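Local coordinates for protein FAD-dependent oxidoreductase (Actinomadura kijaniata, PDB 4KCF) that probably oxidises the amino group of a dTDP-linked amino sugar as a flavin-dependent N-oxygenase in the making of the sugar kijanose, at residues A[193-198]-A[213-218]; A[263-268]-A[422-427]; A[51-56]-A[68-73]. All coordinates share one frame; numbering follows the deposited sequence.

Contact 1: residues A[193-198]-A[213-218]; sequences GTHFVI and SPVVTR
Arg218, Ile198 and Phe196 bury the most surface where strand 195-198 pairs antiparallel with strand 213-217 in a beta hairpin. Arg218 leaves the end of its strand with CG anti to the backbone N (chi1 -169°) and an extended chain, which carries the guanidinium back to Gly193, just before the first strand. There NH2 donates to Gly193 O at 3.0 Å, on a carbonyl lone pair and nearly in the guanidinium plane. A long, flexible arginine suits this exposed end: its methylenes lie along the same carbonyl, and NH2 also reaches Ala190 O. Its backbone N donates to Thr194 O, continuing the ladder past the last bridge.

Phe196 and Val216 form a hydrogen-bonded pair, with Phe196 N to Val216 O at 2.8 Å and Val216 N to Phe196 O at 2.9 Å. The phenyl ring turns an edge to Val216 O, CD2 lying 3.5 Å from it. Ile198 shares that face; its CG1 packs 3.8 Å from Val216 CG2, and its CB rests near the Pro214 ring. Branched residues suit extended backbone. Pro214 can only accept here: Ile198 N donates to Pro214 O at 2.9 Å, but with no N-H the proline gives nothing back to Ile198 O.

On the other face Val197 CG2 meets Val215 CG2, and Thr217 CG2 makes an off-centre CH-pi contact with the His195 ring, 4.3 Å from its centroid. Val197 also touches the bound nucleotide sugar. Strand 156-159 runs parallel beside 195-202, while Phe196 and Ile198 pack against strands 178-187 and 240-244, so the hairpin is built into the beta domain characteristic of acyl-CoA dehydrogenases.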
loop_
_atom_site.group_PDB
_atom_site.type_symbol
_atom_site.label_atom_id
_atom_site.label_comp_id
_atom_site.label_asym_id
_atom_site.label_seq_id
_atom_site.Cartn_x
_atom_site.Cartn_y
_atom_site.Cartn_z
ATOM N N GLY A 193 10.107 -9.588 -6.495
ATOM C CA GLY A 193 10.779 -8.338 -6.204
ATOM C C GLY A 193 12.254 -8.387 -6.595
ATOM O O GLY A 193 12.952 -9.385 -6.359
ATOM N N THR A 194 12.774 -7.292 -7.140
ATOM C CA THR A 194 14.190 -7.294 -7.506
ATOM C C THR A 194 14.899 -6.440 -6.471
ATOM O O THR A 194 16.105 -6.559 -6.303
ATOM C CB THR A 194 14.402 -6.714 -8.926
ATOM O OG1 THR A 194 13.935 -5.362 -8.926
ATOM C CG2 THR A 194 13.625 -7.513 -9.976
ATOM N N HIS A 195 14.146 -5.569 -5.801
ATOM C CA HIS A 195 14.678 -4.589 -4.864
ATOM C C HIS A 195 13.783 -4.538 -3.629
ATOM O O HIS A 195 12.538 -4.584 -3.751
ATOM C CB HIS A 195 14.625 -3.215 -5.504
ATOM C CG HIS A 195 15.692 -2.982 -6.534
ATOM N ND1 HIS A 195 15.638 -3.541 -7.790
ATOM C CD2 HIS A 195 16.845 -2.264 -6.482
ATOM C CE1 HIS A 195 16.703 -3.152 -8.478
ATOM N NE2 HIS A 195 17.460 -2.391 -7.705
ATOM N N PHE A 196 14.417 -4.434 -2.464
ATOM C CA PHE A 196 13.676 -4.534 -1.209
ATOM C C PHE A 196 14.117 -3.393 -0.316
ATOM O O PHE A 196 15.261 -3.357 0.136
ATOM C CB PHE A 196 13.945 -5.877 -0.530
ATOM C CG PHE A 196 13.444 -7.038 -1.327
ATOM C CD1 PHE A 196 12.230 -7.636 -1.025
ATOM C CD2 PHE A 196 14.157 -7.521 -2.413
ATOM C CE1 PHE A 196 11.749 -8.689 -1.796
ATOM C CE2 PHE A 196 13.687 -8.571 -3.192
ATOM C CZ PHE A 196 12.488 -9.169 -2.875
ATOM N N VAL A 197 13.224 -2.442 -0.091
ATOM C CA VAL A 197 13.548 -1.353 0.835
ATOM C C VAL A 197 13.195 -1.762 2.266
ATOM O O VAL A 197 12.004 -1.935 2.598
ATOM C CB VAL A 197 12.809 -0.055 0.481
ATOM C CG1 VAL A 197 13.089 1.012 1.543
ATOM C CG2 VAL A 197 13.160 0.383 -0.959
ATOM N N ILE A 198 14.228 -1.843 3.099
ATOM C CA ILE A 198 14.127 -2.522 4.371
ATOM C C ILE A 198 14.245 -1.513 5.504
ATOM O O ILE A 198 15.139 -0.686 5.411
ATOM C CB ILE A 198 15.237 -3.602 4.456
ATOM C CG1 ILE A 198 15.043 -4.694 3.385
ATOM C CG2 ILE A 198 15.287 -4.255 5.821
ATOM C CD1 ILE A 198 13.665 -5.308 3.315
ATOM N N SER A 213 17.218 2.869 6.064
ATOM C CA SER A 213 16.523 2.125 5.029
ATOM C C SER A 213 17.509 1.553 4.003
ATOM O O SER A 213 17.640 2.121 2.927
ATOM C CB SER A 213 15.431 2.955 4.328
ATOM O OG SER A 213 14.516 3.513 5.241
ATOM N N PRO A 214 18.192 0.430 4.308
ATOM C CA PRO A 214 18.966 -0.219 3.236
ATOM C C PRO A 214 18.081 -0.708 2.079
ATOM O O PRO A 214 16.906 -1.082 2.254
ATOM C CB PRO A 214 19.640 -1.397 3.937
ATOM C CG PRO A 214 18.877 -1.631 5.182
ATOM C CD PRO A 214 18.251 -0.313 5.581
ATOM N N VAL A 215 18.624 -0.665 0.871
ATOM C CA VAL A 215 17.954 -1.258 -0.261
ATOM C C VAL A 215 18.721 -2.527 -0.598
ATOM O O VAL A 215 19.881 -2.410 -0.920
ATOM C CB VAL A 215 17.938 -0.278 -1.415
ATOM C CG1 VAL A 215 17.194 -0.909 -2.563
ATOM C CG2 VAL A 215 17.332 1.033 -0.938
ATOM N N VAL A 216 18.101 -3.701 -0.519
ATOM C CA VAL A 216 18.677 -5.000 -0.779
ATOM C C VAL A 216 18.222 -5.490 -2.165
ATOM O O VAL A 216 17.026 -5.476 -2.487
ATOM C CB VAL A 216 18.161 -5.973 0.332
ATOM C CG1 VAL A 216 18.836 -7.327 0.251
ATOM C CG2 VAL A 216 18.386 -5.384 1.708
ATOM N N THR A 217 19.149 -5.959 -2.998
ATOM C CA THR A 217 18.750 -6.513 -4.302
ATOM C C THR A 217 18.580 -8.024 -4.178
ATOM O O THR A 217 19.096 -8.637 -3.245
ATOM C CB THR A 217 19.781 -6.186 -5.384
ATOM O OG1 THR A 217 21.035 -6.692 -4.907
ATOM C CG2 THR A 217 19.891 -4.669 -5.600
ATOM N N ARG A 218 17.848 -8.627 -5.105
ATOM C CA ARG A 218 17.401 -9.999 -4.898
ATOM C C ARG A 218 18.612 -10.932 -4.868
ATOM O O ARG A 218 18.574 -11.950 -4.184
ATOM C CB ARG A 218 16.388 -10.421 -5.977
ATOM C CG ARG A 218 15.680 -11.733 -5.690
ATOM C CD ARG A 218 14.784 -12.239 -6.829
ATOM N NE ARG A 218 14.071 -13.373 -6.239
ATOM C CZ ARG A 218 12.858 -13.319 -5.685
ATOM N NH1 ARG A 218 12.331 -14.409 -5.144
ATOM N NH2 ARG A 218 12.143 -12.197 -5.692
#

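Contact 2: residues A[263-268]-A[422-427]; sequences RNDAVL and RDNNYM. With AKM ([(2R,4S,6R)-4-azanyl-4,6-dimethyl-5,5-bis(oxidanyl)oxan-2-yl] [[(2R,3S,5R)-5-[5-methyl-2,4-bis(oxidanylidene)pyrimidin-1-yl]-3-oxidanyl-oxolan-2-yl]methoxy-oxidanyl-phosphoryl] hydrogen phosphate), chain B.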
loop_
_atom_site.group_PDB
_atom_site.type_symbol
_atom_site.label_atom_id
_atom_site.label_comp_id
_atom_site.label_asym_id
_atom_site.label_seq_id
_atom_site.Cartn_x
_atom_site.Cartn_y
_atom_site.Cartn_z
ATOM N N ARG A 263 11.697 12.876 18.274
ATOM C CA ARG A 263 10.331 13.110 17.785
ATOM C C ARG A 263 10.316 14.233 16.741
ATOM O O ARG A 263 10.687 15.382 17.018
ATOM C CB ARG A 263 9.340 13.330 18.943
ATOM C CG ARG A 263 9.632 12.383 20.116
ATOM C CD ARG A 263 8.491 12.035 21.070
ATOM N NE ARG A 263 8.355 12.919 22.236
ATOM C CZ ARG A 263 7.560 13.989 22.320
ATOM N NH1 ARG A 263 6.787 14.385 21.310
ATOM N NH2 ARG A 263 7.535 14.693 23.445
ATOM N N ASN A 264 9.965 13.884 15.507
ATOM C CA ASN A 264 9.669 14.916 14.532
ATOM C C ASN A 264 8.471 14.436 13.736
ATOM O O ASN A 264 8.528 13.451 13.010
ATOM C CB ASN A 264 10.851 15.254 13.623
ATOM C CG ASN A 264 11.417 14.033 12.929
ATOM O OD1 ASN A 264 11.281 12.918 13.440
ATOM N ND2 ASN A 264 12.031 14.224 11.760
ATOM N N ASP A 265 7.380 15.165 13.909
ATOM C CA ASP A 265 6.113 14.864 13.267
ATOM C C ASP A 265 6.238 14.979 11.755
ATOM O O ASP A 265 5.349 14.536 11.020
ATOM C CB ASP A 265 5.036 15.787 13.843
ATOM C CG ASP A 265 4.597 15.381 15.242
ATOM O OD1 ASP A 265 4.857 14.244 15.699
ATOM O OD2 ASP A 265 3.965 16.205 15.924
ATOM N N ALA A 266 7.353 15.562 11.307
ATOM C CA ALA A 266 7.575 15.800 9.899
ATOM C C ALA A 266 7.652 14.477 9.137
ATOM O O ALA A 266 7.233 14.426 7.983
ATOM C CB ALA A 266 8.833 16.669 9.677
ATOM N N VAL A 267 8.139 13.401 9.755
ATOM C CA VAL A 267 8.156 12.097 9.096
ATOM C C VAL A 267 6.773 11.552 8.754
ATOM O O VAL A 267 6.684 10.629 7.932
ATOM C CB VAL A 267 8.840 10.968 9.887
ATOM C CG1 VAL A 267 10.298 11.285 10.067
ATOM C CG2 VAL A 267 8.168 10.718 11.229
ATOM N N LEU A 268 5.727 12.096 9.374
ATOM C CA LEU A 268 4.352 11.579 9.209
ATOM C C LEU A 268 3.910 11.852 7.787
ATOM O O LEU A 268 3.112 11.075 7.258
ATOM C CB LEU A 268 3.343 12.091 10.250
ATOM C CG LEU A 268 3.655 11.773 11.725
ATOM C CD1 LEU A 268 2.768 12.534 12.694
ATOM C CD2 LEU A 268 3.580 10.289 12.033
ATOM N N ARG A 422 3.483 12.758 22.184
ATOM C CA ARG A 422 3.679 11.322 22.022
ATOM C C ARG A 422 4.653 11.121 20.863
ATOM O O ARG A 422 4.722 11.969 19.976
ATOM C CB ARG A 422 2.338 10.693 21.628
ATOM C CG ARG A 422 1.946 9.465 22.438
ATOM C CD ARG A 422 0.606 8.896 21.954
ATOM N NE ARG A 422 0.614 8.868 20.491
ATOM C CZ ARG A 422 0.678 7.772 19.741
ATOM N NH1 ARG A 422 0.716 7.847 18.413
ATOM N NH2 ARG A 422 0.684 6.587 20.331
ATOM N N ASP A 423 5.374 10.002 20.860
ATOM C CA ASP A 423 6.176 9.575 19.712
ATOM C C ASP A 423 5.190 8.946 18.729
ATOM O O ASP A 423 4.680 7.847 18.967
ATOM C CB ASP A 423 7.292 8.606 20.139
ATOM C CG ASP A 423 8.216 8.163 18.991
ATOM O OD1 ASP A 423 9.146 7.382 19.306
ATOM O OD2 ASP A 423 8.061 8.546 17.803
ATOM N N ASN A 424 4.916 9.682 17.651
ATOM C CA ASN A 424 3.956 9.259 16.636
ATOM C C ASN A 424 4.609 8.460 15.500
ATOM O O ASN A 424 3.916 8.098 14.550
ATOM C CB ASN A 424 3.194 10.464 16.056
ATOM C CG ASN A 424 2.384 11.245 17.089
ATOM O OD1 ASN A 424 1.515 10.712 17.773
ATOM N ND2 ASN A 424 2.644 12.545 17.167
ATOM N N ASN A 425 5.915 8.198 15.547
ATOM C CA ASN A 425 6.539 7.379 14.500
ATOM C C ASN A 425 6.443 5.901 14.927
ATOM O O ASN A 425 7.132 5.508 15.874
ATOM C CB ASN A 425 7.977 7.838 14.184
ATOM C CG ASN A 425 8.575 7.169 12.937
ATOM O OD1 ASN A 425 8.073 6.167 12.407
ATOM N ND2 ASN A 425 9.690 7.723 12.468
ATOM N N TYR A 426 5.600 5.103 14.265
ATOM C CA TYR A 426 5.420 3.686 14.601
ATOM C C TYR A 426 6.679 2.797 14.477
ATOM O O TYR A 426 6.867 1.837 15.232
ATOM C CB TYR A 426 4.266 3.076 13.800
ATOM C CG TYR A 426 4.541 2.738 12.338
ATOM C CD1 TYR A 426 4.574 3.735 11.369
ATOM C CD2 TYR A 426 4.749 1.414 11.920
ATOM C CE1 TYR A 426 4.814 3.411 10.035
ATOM C CE2 TYR A 426 4.988 1.073 10.582
ATOM C CZ TYR A 426 5.026 2.088 9.652
ATOM O OH TYR A 426 5.235 1.812 8.324
ATOM N N MET A 427 7.539 3.087 13.506
ATOM C CA MET A 427 8.819 2.394 13.370
ATOM C C MET A 427 9.759 2.774 14.509
ATOM O O MET A 427 10.514 1.940 15.007
ATOM C CB MET A 427 9.468 2.729 12.031
ATOM C CG MET A 427 8.529 2.525 10.863
ATOM S SD MET A 427 9.432 2.631 9.313
ATOM C CE MET A 427 8.361 3.667 8.333
HETATM O O2P AKM B . 6.555 5.030 4.913
HETATM P P AKM B . 8.030 5.443 4.897
HETATM O O1P AKM B . 8.708 5.730 6.205
HETATM O OPP AKM B . 8.891 4.285 4.219
HETATM P P2 AKM B . 8.557 3.401 2.927
HETATM O O3P AKM B . 9.915 2.844 2.522
HETATM O O1 AKM B . 7.704 2.174 3.494
HETATM C C1 AKM B . 6.313 1.988 3.300
HETATM C C2 AKM B . 5.767 0.972 4.318
HETATM C C3 AKM B . 4.392 0.471 3.878
HETATM C C3M AKM B . 3.473 1.620 4.306
HETATM N N3 AKM B . 4.009 -0.743 4.613
HETATM C C4 AKM B . 4.335 0.053 2.400
HETATM O O4A AKM B . 4.785 -1.301 2.228
HETATM O O4B AKM B . 2.967 0.026 1.955
HETATM C C5 AKM B . 5.373 0.642 1.444
HETATM C C6 AKM B . 5.011 0.952 -0.004
HETATM O O5 AKM B . 6.303 1.607 1.930
HETATM O O4P AKM B . 7.755 4.074 1.825
HETATM O "O5'" AKM B . 8.130 6.751 3.969
HETATM C "C5'" AKM B . 9.420 7.347 3.848
HETATM C "C4'" AKM B . 9.402 7.922 2.442
HETATM C "C3'" AKM B . 10.747 8.511 2.001
HETATM O "O3'" AKM B . 11.399 7.540 1.194
HETATM C "C2'" AKM B . 10.403 9.718 1.146
HETATM C "C1'" AKM B . 8.904 9.945 1.349
HETATM O "O4'" AKM B . 8.496 9.027 2.385
HETATM N N11 AKM B . 8.484 11.303 1.720
HETATM C C21 AKM B . 7.573 11.913 0.969
HETATM O O21 AKM B . 7.112 11.304 -0.151
HETATM N N31 AKM B . 7.111 13.146 1.235
HETATM C C41 AKM B . 7.565 13.771 2.337
HETATM O O41 AKM B . 7.126 15.007 2.676
HETATM C C51 AKM B . 8.541 13.116 3.226
HETATM C C5A AKM B . 9.022 13.824 4.462
HETATM C C61 AKM B . 8.974 11.858 2.846
#
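Asn424 and Asp265 meet through one hydrogen bond: ND2 donates to OD1 at 3.2 Å, nearly straight at 165°. The acceptor is approached from above the carboxylate plane, whereas the bond lies in the plane of the amide. Alongside it, Leu268 lays both methyls against Asn424, CD2 coming 3.4 Å from the backbone O and CD1 4.0 Å from CB. Val267 CG2 sits 3.6 Å from Asn425 ND2, and Arg263 CD packs on Asp423 CB at 3.7 Å, so aliphatic contacts extend the interface to the neighbours of Asn424.

A second shell fixes these groups. Arg422 NH1 donates to Asn424 OD1 at 3.0 Å, on a lone pair, while the other oxygen of Asp265 pairs with Arg349 of helix 344-377. Asparagine suits the central place because its amide can donate to a carboxylate and accept from a guanidinium; an alanine here would probably leave Asp265 OD1 and Arg422 NH1 without these mates and the two loops less firmly joined. CG anti to the backbone N (chi1 -177°) sets Asp423 OD2 to accept from Asn425 N, an Asx turn; OD1 bonds Ser428 OG. Asn425 N-caps the helix beginning at Tyr426 through a weak bond from Met427 N, and its OD1 also accepts from Gln271, a dTDP-binding residue.

With Ala266 and Met427 lining the nucleotide-sugar pocket, this chain of polar bonds probably ties the C-terminal segment to one wall of the substrate site.

Contact 3: residues A[51-56]-A[68-73]; sequences PRIRST and TDTFDA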
loop_
_atom_site.group_PDB
_atom_site.type_symbol
_atom_site.label_atom_id
_atom_site.label_comp_id
_atom_site.label_asym_id
_atom_site.label_seq_id
_atom_site.Cartn_x
_atom_site.Cartn_y
_atom_site.Cartn_z
ATOM N N PRO A 51 -8.860 -8.180 -17.771
ATOM C CA PRO A 51 -9.384 -9.512 -18.072
ATOM C C PRO A 51 -8.436 -10.602 -17.577
ATOM O O PRO A 51 -8.865 -11.624 -17.042
ATOM C CB PRO A 51 -9.571 -9.485 -19.606
ATOM C CG PRO A 51 -9.642 -7.997 -19.989
ATOM C CD PRO A 51 -8.754 -7.322 -18.971
ATOM N N ARG A 52 -7.132 -10.407 -17.673
ATOM C CA ARG A 52 -6.217 -11.387 -17.066
ATOM C C ARG A 52 -6.325 -11.459 -15.536
ATOM O O ARG A 52 -6.357 -12.541 -14.914
ATOM C CB ARG A 52 -4.768 -10.989 -17.346
ATOM C CG ARG A 52 -3.778 -12.020 -16.792
ATOM C CD ARG A 52 -2.369 -11.518 -16.972
ATOM N NE ARG A 52 -1.980 -11.460 -18.390
ATOM C CZ ARG A 52 -1.469 -12.486 -19.073
ATOM N NH1 ARG A 52 -1.119 -12.341 -20.346
ATOM N NH2 ARG A 52 -1.287 -13.663 -18.486
ATOM N N ILE A 53 -6.305 -10.270 -14.934
ATOM C CA ILE A 53 -6.310 -10.137 -13.472
ATOM C C ILE A 53 -7.567 -10.808 -12.952
ATOM O O ILE A 53 -7.524 -11.685 -12.100
ATOM C CB ILE A 53 -6.256 -8.668 -13.010
ATOM C CG1 ILE A 53 -4.859 -8.114 -13.274
ATOM C CG2 ILE A 53 -6.614 -8.588 -11.531
ATOM C CD1 ILE A 53 -4.851 -6.596 -13.474
ATOM N N ARG A 54 -8.694 -10.375 -13.493
ATOM C CA ARG A 54 -9.980 -10.978 -13.215
ATOM C C ARG A 54 -10.024 -12.492 -13.429
ATOM O O ARG A 54 -10.559 -13.228 -12.590
ATOM C CB ARG A 54 -10.976 -10.224 -14.090
ATOM C CG ARG A 54 -12.416 -10.388 -13.712
ATOM C CD ARG A 54 -13.194 -9.167 -14.163
ATOM N NE ARG A 54 -12.889 -8.611 -15.480
ATOM C CZ ARG A 54 -12.596 -7.325 -15.684
ATOM N NH1 ARG A 54 -12.355 -6.870 -16.909
ATOM N NH2 ARG A 54 -12.534 -6.479 -14.656
ATOM N N SER A 55 -9.417 -12.977 -14.513
ATOM C CA SER A 55 -9.520 -14.394 -14.824
ATOM C C SER A 55 -8.682 -15.333 -13.949
ATOM O O SER A 55 -9.134 -16.431 -13.653
ATOM C CB SER A 55 -9.351 -14.638 -16.341
ATOM O OG SER A 55 -8.990 -15.989 -16.597
ATOM N N THR A 56 -7.472 -14.981 -13.521
ATOM C CA THR A 56 -6.736 -15.945 -12.702
ATOM C C THR A 56 -6.961 -15.696 -11.182
ATOM O O THR A 56 -6.208 -16.200 -10.346
ATOM C CB THR A 56 -5.225 -15.900 -12.995
ATOM O OG1 THR A 56 -4.699 -14.610 -12.636
ATOM C CG2 THR A 56 -4.997 -16.107 -14.490
ATOM N N THR A 68 2.401 -14.071 -11.116
ATOM C CA THR A 68 3.608 -13.447 -11.709
ATOM C C THR A 68 3.355 -12.993 -13.170
ATOM O O THR A 68 3.759 -11.923 -13.627
ATOM C CB THR A 68 4.886 -14.349 -11.633
ATOM O OG1 THR A 68 4.732 -15.378 -12.614
ATOM C CG2 THR A 68 5.091 -15.035 -10.280
ATOM N N ASP A 69 2.602 -13.766 -13.928
ATOM C CA ASP A 69 2.334 -13.353 -15.313
ATOM C C ASP A 69 1.580 -12.033 -15.394
ATOM O O ASP A 69 1.722 -11.274 -16.371
ATOM C CB ASP A 69 1.516 -14.422 -16.038
ATOM C CG ASP A 69 0.217 -14.789 -15.306
ATOM O OD1 ASP A 69 -0.888 -14.506 -15.826
ATOM O OD2 ASP A 69 0.299 -15.385 -14.208
ATOM N N THR A 70 0.785 -11.736 -14.350
ATOM C CA THR A 70 0.111 -10.444 -14.334
ATOM C C THR A 70 1.178 -9.372 -14.242
ATOM O O THR A 70 1.138 -8.373 -14.957
ATOM C CB THR A 70 -0.857 -10.334 -13.124
ATOM O OG1 THR A 70 -2.034 -11.072 -13.448
ATOM C CG2 THR A 70 -1.196 -8.901 -12.871
ATOM N N PHE A 71 2.133 -9.579 -13.339
ATOM C CA PHE A 71 3.148 -8.544 -13.091
ATOM C C PHE A 71 4.178 -8.462 -14.246
ATOM O O PHE A 71 4.737 -7.395 -14.498
ATOM C CB PHE A 71 3.779 -8.696 -11.697
ATOM C CG PHE A 71 2.879 -8.124 -10.640
ATOM C CD1 PHE A 71 3.092 -6.831 -10.164
ATOM C CD2 PHE A 71 1.724 -8.811 -10.254
ATOM C CE1 PHE A 71 2.191 -6.255 -9.266
ATOM C CE2 PHE A 71 0.796 -8.237 -9.381
ATOM C CZ PHE A 71 1.051 -6.960 -8.879
ATOM N N ASP A 72 4.432 -9.572 -14.933
ATOM C CA ASP A 72 5.292 -9.498 -16.147
ATOM C C ASP A 72 4.643 -8.542 -17.160
ATOM O O ASP A 72 5.314 -7.651 -17.707
ATOM C CB ASP A 72 5.588 -10.866 -16.799
ATOM C CG ASP A 72 6.311 -11.847 -15.875
ATOM O OD1 ASP A 72 7.078 -11.389 -14.992
ATOM O OD2 ASP A 72 6.097 -13.086 -16.028
ATOM N N ALA A 73 3.337 -8.720 -17.380
ATOM C CA ALA A 73 2.621 -7.887 -18.338
ATOM C C ALA A 73 2.632 -6.420 -17.940
ATOM O O ALA A 73 2.878 -5.595 -18.811
ATOM C CB ALA A 73 1.198 -8.381 -18.594
#
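Arg52 stretches across to helix 68-73 and lays its CD methylene 3.6 Å from Thr70 OG1, the two side chains sliding past each other in opposite directions. Helix 51-55 and helix 68-73 are an antiparallel pair in the N-terminal helical domain of the acyl-CoA dehydrogenase fold; the axes of these short segments run at 168° and approach to 10.0 Å. Beside the arginine, Ile53 CG1 meets Thr70 CG2 at 3.8 Å, the side chains crossing at about a right angle. A threonine serves well here, offering its methyl to the isoleucine while its hydroxyl faces the arginine's methylenes. Both residues also touch Thr113 of helix 111-133, which makes this the inner side of the contact. Toward solvent a charged pair takes over, as suits an exposed position: arginine is long enough to span the gap between the helices, and a short aspartate is enough to receive it. The chain of Arg52 bends at chi3 (-68°), bringing one face of the guanidinium over the backbone Asp69 O, offset toward the rim. Its NH2 then completes a salt bridge to Asp69 OD1 at 2.8 Å, using the lone pair that faces away from the other carboxylate oxygen.

How the contacts relate
Along the chain the contacts come in series: contact 3 closes first, contact 1 follows, and contact 2 joins residues on either side of a largely helical run of 153. Contact 3 belongs to the N-terminal helical domain and contact 1 to the beta domain, their centres about 24 Å apart. Contact 2, centred about 23 Å from contact 1, ties the entry to helix 267-273 to the loop just before helix 426-431. Contacts 2 and 3 are about 38 Å apart between centres, on opposite sides of the chain's centre. Contacts 1 and 2 both supply residues to the nucleotide-sugar pocket, whereas contact 3 is structural packing away from the known sites.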